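Local coordinates for protein transcriptional regulator, LacI family (Burkholderia phymatum, PDB 2RGY) that probably senses a small effector, perhaps a sugar, through its periplasmic binding protein-like domain and so regulates transcription as a member of the LacI family, at residues 116-121 / 272-277; 132-137 / 177-182; 146-151 / 159-164. All coordinates share one frame; numbering follows the deposited sequence.

Contact 1 of 3, residues 116-121 / 272-277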
# COMPACT_ATOMS: atom_id res chain seq x y z
N GLY A 116 -19.06 -5.98 11.98
CA GLY A 116 -19.44 -4.80 12.72
C GLY A 116 -19.83 -5.16 14.15
O GLY A 116 -19.50 -4.46 15.10
N GLU A 117 -20.51 -6.29 14.29
CA GLU A 117 -20.95 -6.78 15.59
C GLU A 117 -19.75 -6.95 16.53
O GLU A 117 -19.78 -6.48 17.66
CB GLU A 117 -21.68 -8.11 15.40
CG GLU A 117 -22.13 -8.80 16.66
CD GLU A 117 -22.85 -10.10 16.35
OE1 GLU A 117 -22.33 -11.18 16.70
OE2 GLU A 117 -23.95 -10.02 15.73
N LEU A 118 -18.69 -7.59 16.03
CA LEU A 118 -17.48 -7.82 16.82
C LEU A 118 -16.79 -6.51 17.22
O LEU A 118 -16.22 -6.41 18.30
CB LEU A 118 -16.49 -8.70 16.03
CG LEU A 118 -16.88 -10.16 15.80
CD1 LEU A 118 -15.84 -10.85 14.94
CD2 LEU A 118 -16.99 -10.87 17.13
N ALA A 119 -16.83 -5.51 16.35
CA ALA A 119 -16.22 -4.23 16.64
C ALA A 119 -16.94 -3.60 17.82
O ALA A 119 -16.31 -3.10 18.75
CB ALA A 119 -16.32 -3.32 15.42
N ALA A 120 -18.26 -3.61 17.78
CA ALA A 120 -19.05 -3.05 18.85
C ALA A 120 -18.82 -3.81 20.15
O ALA A 120 -18.62 -3.21 21.20
CB ALA A 120 -20.53 -3.05 18.49
N ALA A 121 -18.85 -5.14 20.09
CA ALA A 121 -18.67 -5.97 21.27
C ALA A 121 -17.32 -5.76 21.92
O ALA A 121 -17.20 -5.81 23.15
CB ALA A 121 -18.85 -7.44 20.92
N VAL A 272 -14.63 -14.41 10.84
CA VAL A 272 -14.15 -13.07 11.07
C VAL A 272 -13.84 -13.08 12.57
O VAL A 272 -14.60 -13.62 13.37
CB VAL A 272 -15.23 -12.03 10.74
CG1 VAL A 272 -16.42 -12.25 11.63
CG2 VAL A 272 -14.68 -10.62 10.93
N THR A 273 -12.70 -12.51 12.94
CA THR A 273 -12.29 -12.46 14.33
C THR A 273 -11.73 -11.07 14.62
O THR A 273 -11.70 -10.21 13.73
CB THR A 273 -11.19 -13.48 14.62
OG1 THR A 273 -10.10 -13.26 13.71
CG2 THR A 273 -11.71 -14.91 14.44
N VAL A 274 -11.31 -10.85 15.85
CA VAL A 274 -10.75 -9.56 16.21
C VAL A 274 -9.28 -9.72 16.58
O VAL A 274 -8.93 -10.55 17.41
CB VAL A 274 -11.49 -8.92 17.39
CG1 VAL A 274 -10.77 -7.67 17.84
CG2 VAL A 274 -12.90 -8.56 16.97
N SER A 275 -8.44 -8.92 15.94
CA SER A 275 -7.02 -8.97 16.22
C SER A 275 -6.74 -7.95 17.31
O SER A 275 -6.63 -6.76 17.05
CB SER A 275 -6.23 -8.64 14.95
OG SER A 275 -6.52 -9.59 13.95
N MSE A 276 -6.67 -8.43 18.55
CA MSE A 276 -6.43 -7.57 19.69
C MSE A 276 -4.99 -7.10 19.76
O MSE A 276 -4.07 -7.92 19.84
CB MSE A 276 -6.79 -8.29 21.00
CG MSE A 276 -8.27 -8.39 21.32
SE MSE A 276 -9.11 -6.80 21.65
CE MSE A 276 -7.98 -6.02 22.76
N ARG A 277 -4.80 -5.79 19.73
CA ARG A 277 -3.45 -5.25 19.81
C ARG A 277 -3.39 -4.27 20.96
O ARG A 277 -3.79 -4.63 22.07
CB ARG A 277 -3.05 -4.61 18.47
CG ARG A 277 -3.07 -5.64 17.33
CD ARG A 277 -2.05 -5.34 16.25
NE ARG A 277 -2.00 -6.38 15.22
CZ ARG A 277 -2.93 -6.57 14.28
NH1 ARG A 277 -3.99 -5.78 14.23
NH2 ARG A 277 -2.78 -7.53 13.39

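Contact 2 of 3, residues 132-137 / 177-182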
# COMPACT_ATOMS: atom_id res chain seq x y z
N ALA A 132 -18.34 6.43 19.11
CA ALA A 132 -18.39 7.26 17.92
C ALA A 132 -17.98 6.41 16.72
O ALA A 132 -17.27 5.41 16.88
CB ALA A 132 -17.44 8.46 18.08
N VAL A 133 -18.42 6.79 15.53
CA VAL A 133 -18.08 6.03 14.33
C VAL A 133 -17.69 6.89 13.13
O VAL A 133 -18.32 7.91 12.85
CB VAL A 133 -19.25 5.14 13.88
CG1 VAL A 133 -18.85 4.36 12.65
CG2 VAL A 133 -19.68 4.20 15.01
N ILE A 134 -16.64 6.47 12.43
CA ILE A 134 -16.19 7.14 11.22
C ILE A 134 -16.35 6.04 10.18
O ILE A 134 -15.62 5.06 10.20
CB ILE A 134 -14.71 7.56 11.31
CG1 ILE A 134 -14.55 8.71 12.30
CG2 ILE A 134 -14.22 7.99 9.92
CD1 ILE A 134 -13.12 9.15 12.51
N SER A 135 -17.32 6.20 9.28
CA SER A 135 -17.56 5.17 8.28
C SER A 135 -17.14 5.51 6.86
O SER A 135 -16.57 6.56 6.60
CB SER A 135 -19.04 4.78 8.28
OG SER A 135 -19.81 5.64 7.45
N GLY A 136 -17.43 4.57 5.96
CA GLY A 136 -17.13 4.77 4.56
C GLY A 136 -18.39 5.34 3.96
O GLY A 136 -19.32 5.68 4.70
N PRO A 137 -18.47 5.47 2.63
CA PRO A 137 -19.69 6.02 2.03
C PRO A 137 -20.92 5.21 2.40
O PRO A 137 -20.89 3.98 2.44
CB PRO A 137 -19.38 5.99 0.53
CG PRO A 137 -18.33 4.92 0.40
CD PRO A 137 -17.47 5.15 1.60
N TYR A 177 -8.76 11.51 8.23
CA TYR A 177 -8.20 12.61 9.00
C TYR A 177 -9.23 13.72 9.17
O TYR A 177 -9.44 14.23 10.28
CB TYR A 177 -6.97 13.18 8.30
CG TYR A 177 -6.27 14.26 9.10
CD1 TYR A 177 -5.49 13.93 10.21
CD2 TYR A 177 -6.39 15.61 8.75
CE1 TYR A 177 -4.84 14.92 10.94
CE2 TYR A 177 -5.75 16.61 9.48
CZ TYR A 177 -4.98 16.26 10.58
OH TYR A 177 -4.35 17.24 11.33
N ALA A 178 -9.88 14.08 8.07
CA ALA A 178 -10.89 15.12 8.08
C ALA A 178 -12.09 14.72 8.93
O ALA A 178 -12.70 15.55 9.61
CB ALA A 178 -11.34 15.41 6.64
N ALA A 179 -12.44 13.43 8.89
CA ALA A 179 -13.58 12.95 9.65
C ALA A 179 -13.28 12.99 11.15
O ALA A 179 -14.16 13.29 11.96
CB ALA A 179 -13.95 11.54 9.21
N THR A 180 -12.03 12.70 11.52
CA THR A 180 -11.66 12.73 12.93
C THR A 180 -11.74 14.18 13.41
O THR A 180 -12.25 14.45 14.50
CB THR A 180 -10.24 12.17 13.18
OG1 THR A 180 -10.17 10.80 12.75
CG2 THR A 180 -9.92 12.21 14.67
N CYS A 181 -11.25 15.10 12.60
CA CYS A 181 -11.29 16.51 12.96
C CYS A 181 -12.74 16.99 13.14
O CYS A 181 -13.06 17.68 14.10
CB CYS A 181 -10.60 17.36 11.89
SG CYS A 181 -8.83 17.08 11.83
N GLN A 182 -13.60 16.61 12.20
CA GLN A 182 -15.00 17.00 12.27
C GLN A 182 -15.61 16.48 13.57
O GLN A 182 -16.40 17.17 14.22
CB GLN A 182 -15.76 16.45 11.07
CG GLN A 182 -17.21 16.94 10.98
CD GLN A 182 -17.98 16.32 9.81
OE1 GLN A 182 -17.52 16.32 8.67
NE2 GLN A 182 -19.17 15.80 10.10

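Contact 3 of 3, residues 146-151 / 159-164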
# COMPACT_ATOMS: atom_id res chain seq x y z
N ARG A 146 -21.82 -3.46 7.66
CA ARG A 146 -20.80 -3.34 8.69
C ARG A 146 -21.41 -2.51 9.83
O ARG A 146 -21.33 -2.87 11.01
CB ARG A 146 -19.60 -2.62 8.08
CG ARG A 146 -18.35 -2.60 8.90
CD ARG A 146 -17.22 -2.08 8.01
NE ARG A 146 -17.27 -2.72 6.68
CZ ARG A 146 -16.35 -2.59 5.74
NH1 ARG A 146 -15.27 -1.84 5.94
NH2 ARG A 146 -16.51 -3.20 4.57
N LEU A 147 -22.02 -1.38 9.47
CA LEU A 147 -22.66 -0.50 10.44
C LEU A 147 -23.89 -1.17 11.04
O LEU A 147 -24.16 -1.04 12.23
CB LEU A 147 -23.08 0.82 9.79
CG LEU A 147 -22.00 1.76 9.25
CD1 LEU A 147 -22.68 3.00 8.69
CD2 LEU A 147 -21.02 2.14 10.35
N ASP A 148 -24.67 -1.85 10.21
CA ASP A 148 -25.87 -2.52 10.69
C ASP A 148 -25.51 -3.46 11.84
O ASP A 148 -26.14 -3.42 12.90
CB ASP A 148 -26.53 -3.30 9.56
CG ASP A 148 -27.37 -2.41 8.66
OD1 ASP A 148 -27.26 -1.16 8.75
OD2 ASP A 148 -28.15 -2.97 7.86
N GLY A 149 -24.50 -4.30 11.63
CA GLY A 149 -24.07 -5.23 12.66
C GLY A 149 -23.57 -4.50 13.89
O GLY A 149 -23.81 -4.91 15.03
N PHE A 150 -22.86 -3.40 13.66
CA PHE A 150 -22.34 -2.60 14.76
C PHE A 150 -23.50 -2.11 15.63
O PHE A 150 -23.50 -2.28 16.84
CB PHE A 150 -21.57 -1.40 14.21
CG PHE A 150 -20.98 -0.52 15.27
CD1 PHE A 150 -19.80 -0.89 15.92
CD2 PHE A 150 -21.57 0.70 15.59
CE1 PHE A 150 -19.22 -0.05 16.88
CE2 PHE A 150 -21.01 1.54 16.55
CZ PHE A 150 -19.82 1.17 17.19
N PHE A 151 -24.49 -1.50 14.98
CA PHE A 151 -25.63 -0.97 15.70
C PHE A 151 -26.60 -1.99 16.26
O PHE A 151 -27.35 -1.67 17.19
CB PHE A 151 -26.34 0.06 14.84
CG PHE A 151 -25.56 1.33 14.67
CD1 PHE A 151 -25.31 2.15 15.77
CD2 PHE A 151 -25.03 1.69 13.43
CE1 PHE A 151 -24.55 3.32 15.65
CE2 PHE A 151 -24.26 2.85 13.28
CZ PHE A 151 -24.02 3.67 14.39
N ILE A 159 -28.28 0.93 23.58
CA ILE A 159 -27.73 2.13 22.97
C ILE A 159 -28.37 2.38 21.61
O ILE A 159 -28.22 1.58 20.68
CB ILE A 159 -26.20 2.01 22.82
CG1 ILE A 159 -25.57 1.79 24.20
CG2 ILE A 159 -25.64 3.28 22.20
CD1 ILE A 159 -24.08 1.63 24.17
N ALA A 160 -29.09 3.49 21.50
CA ALA A 160 -29.78 3.84 20.28
C ALA A 160 -28.86 4.34 19.17
O ALA A 160 -28.00 5.19 19.39
CB ALA A 160 -30.86 4.90 20.57
N ARG A 161 -29.05 3.79 17.98
CA ARG A 161 -28.25 4.17 16.82
C ARG A 161 -28.22 5.70 16.67
O ARG A 161 -27.17 6.29 16.40
CB ARG A 161 -28.84 3.52 15.56
CG ARG A 161 -28.17 3.90 14.24
CD ARG A 161 -28.45 2.85 13.17
NE ARG A 161 -27.80 3.17 11.90
CZ ARG A 161 -27.46 2.27 10.98
NH1 ARG A 161 -27.71 0.98 11.17
NH2 ARG A 161 -26.87 2.67 9.87
N ASP A 162 -29.38 6.33 16.87
CA ASP A 162 -29.51 7.77 16.72
C ASP A 162 -28.70 8.66 17.67
O ASP A 162 -28.52 9.84 17.39
CB ASP A 162 -30.99 8.19 16.78
CG ASP A 162 -31.68 7.75 18.07
OD1 ASP A 162 -31.00 7.69 19.13
OD2 ASP A 162 -32.91 7.49 18.04
N SER A 163 -28.22 8.10 18.77
CA SER A 163 -27.45 8.88 19.73
C SER A 163 -25.94 8.75 19.53
O SER A 163 -25.16 9.30 20.30
CB SER A 163 -27.78 8.42 21.15
OG SER A 163 -27.35 7.08 21.32
N VAL A 164 -25.53 8.03 18.50
CA VAL A 164 -24.10 7.83 18.25
C VAL A 164 -23.55 8.70 17.13
O VAL A 164 -24.00 8.63 15.99
CB VAL A 164 -23.82 6.34 17.90
CG1 VAL A 164 -22.35 6.15 17.54
CG2 VAL A 164 -24.20 5.46 19.08
O HOH W 1 -26.24 0.96 7.83
O HOH W 2 -27.94 0.96 17.93

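Contact 1 of 3, residues 116-121 / 272-277
Leu-118 drops from helix 112-125 onto Val-272 and Val-274, the two valines that strand 273-275 and its approach turn toward that helix. The end of its side chain meets the first: CD1 touches Val-272 CG1 tip to tip at 3.6 Å and also lies 3.4 Å from Val-272 O, so one methyl packs against both the side chain and the peptide carbonyl of the same residue. The same CD1 also lies 3.9 Å from Thr-273 CA. The root meets the second valine, with Leu-118 CB 3.7 Å from Val-274 CG2. This reach depends on the torsions: CG is anti to the carbonyl carbon (chi1 -69°), and CD1 then continues anti to CA (chi2 177°), an extended form that carries the methyl down to the strand. A leucine suits the site because its root meets Val-274 while its extended branch reaches Val-272.

The strand side follows the alternation of an extended chain. The CB atoms of Val-272 and Val-274 point toward the helix, and Val-272 CG1 and Val-274 CG2 make the contacts, whereas Thr-273, between them, points away, where a hydroxyl-bearing residue is at home on an exposed position. Beta-branched residues suit an extended backbone, and here they also give the leucine short, broad partners. The contact is apolar, made of van der Waals packing.

Strand 273-275 is the edge strand that closes the mixed sheet in one lobe of the periplasmic binding protein-like fold. It runs antiparallel to strand 238-241, with backbone bonds from Thr-273 to His-241 and from Ser-275 to Ser-239. Helix 112-125 packs against the margin of the sheet: Leu-118 rests on the edge strand, while Ala-120, on another flank of the helix, packs against Leu-154 of helix 141-155.

Contact 2 of 3, residues 132-137 / 177-182
Ile-134 is the residue of strand 131-135 that meets helix 173-186, whereas Val-133 just before it points to helix 141-155 on the other face of the sheet. Both branches of the isoleucine take part. CG2 presses on Ala-179 CB at 3.6 Å, while CD1, at the end of the longer branch, comes within 3.4 Å of Thr-180 OG1. CG1 stands anti to the carbonyl carbon (chi1 -70°) and CG2 anti to the backbone N, which spreads the branches over successive residues of the helix. Ala-179, with a single methyl, lets the helix come close: the CA atoms of Ile-134 and Ala-179 are 6.6 Å apart. The threonine hydroxyl has its polar partner within the helix, the carbonyl O of Gly-176, so it can be buried beside a hydrocarbon.

Next, Ser-135 turns away from the helix, and its OG bonds to Gly-136 O at 2.8 Å, using a lone pair of that carbonyl, where strand gives way to loop.

This is a helix packed on one face of a parallel alpha/beta sheet: strand 131-135 lies between strands 166-168 and 192-195, and helix 173-186 covers the Ile-134 face beside helix 198-210.

Contact 3 of 3, residues 146-151 / 159-164
Arg-161 lies over the ring of Phe-151, within the beta-alpha-beta crossover that leads from strand 131-135 through helix 141-155 to strand 166-168. The two side chains cross at about a right angle, while the planes of ring and guanidinium are only 28° apart. The aliphatic part of the arginine does the first part of the covering: CG sits over the ring centre, 3.7 Å from the centroid, a CH-pi contact. With CG anti to the backbone N (chi1 176°), the chain starts out across the ring and stays extended from CG to NE; the guanidinium lies over the rim at CD2, with NE 3.5 Å from Phe-151 CD2. Arginine suits this exposed site because its methylene groups shield the aromatic surface while its charged end can pair with Asp-148 and a water. At the ring's edge, near its plane, Val-164 CB meets Phe-151 CE1 at 3.8 Å.

Beyond the ring, the guanidinium finds Asp-148, whose carboxylate on the helix supplies the opposite charge. Arg-161 NH1 donates to Asp-148 OD1 at 3.3 Å in a nearly straight bond (170°), a rather long salt bridge. The aspartate oxygen lies close to the guanidinium plane, but NH1 comes from above the carboxylate plane. A water links Asp-148 OD1 with Arg-161 NH2 and so ties the same two groups a second time.

Farther out, Phe-150 presents its edge, CD2, to the opposite face of the Phe-151 ring, which thus has partners on both faces; Phe-150 is itself stacked with Phe-194 in the sheet. A second water donates to both Phe-151 O and Ile-159 O, joining the two backbones. The turn that presents Arg-161 is a short 3-10 segment, 161-163, tightened by Ala-160 O, which accepts from Ser-163 N at 3.0 Å and from Ser-163 OG at 2.8 Å.

How the contacts relate
All three contacts belong to the lobe built on the mixed sheet, a three-layer alpha/beta arrangement. Contact 1 closes the longest chain loop, contact 2 is nested within it, and contact 3 within contact 2. Centres of contacts 1 and 2 are about 19 Å apart without touching; contact 3 is about 15 Å from each and joins them. Helix 141-155 is the link: Phe-150 CD1 lies 3.4 Å from Ala-120 CB of helix 112-125, and Phe-150 CE2 is 3.3 Å from Val-133 CG2. Together the contacts hold helices 112-125 and 141-155 on one face of the sheet and helix 173-186 on the other, in one lobe of what is probably the effector-binding domain.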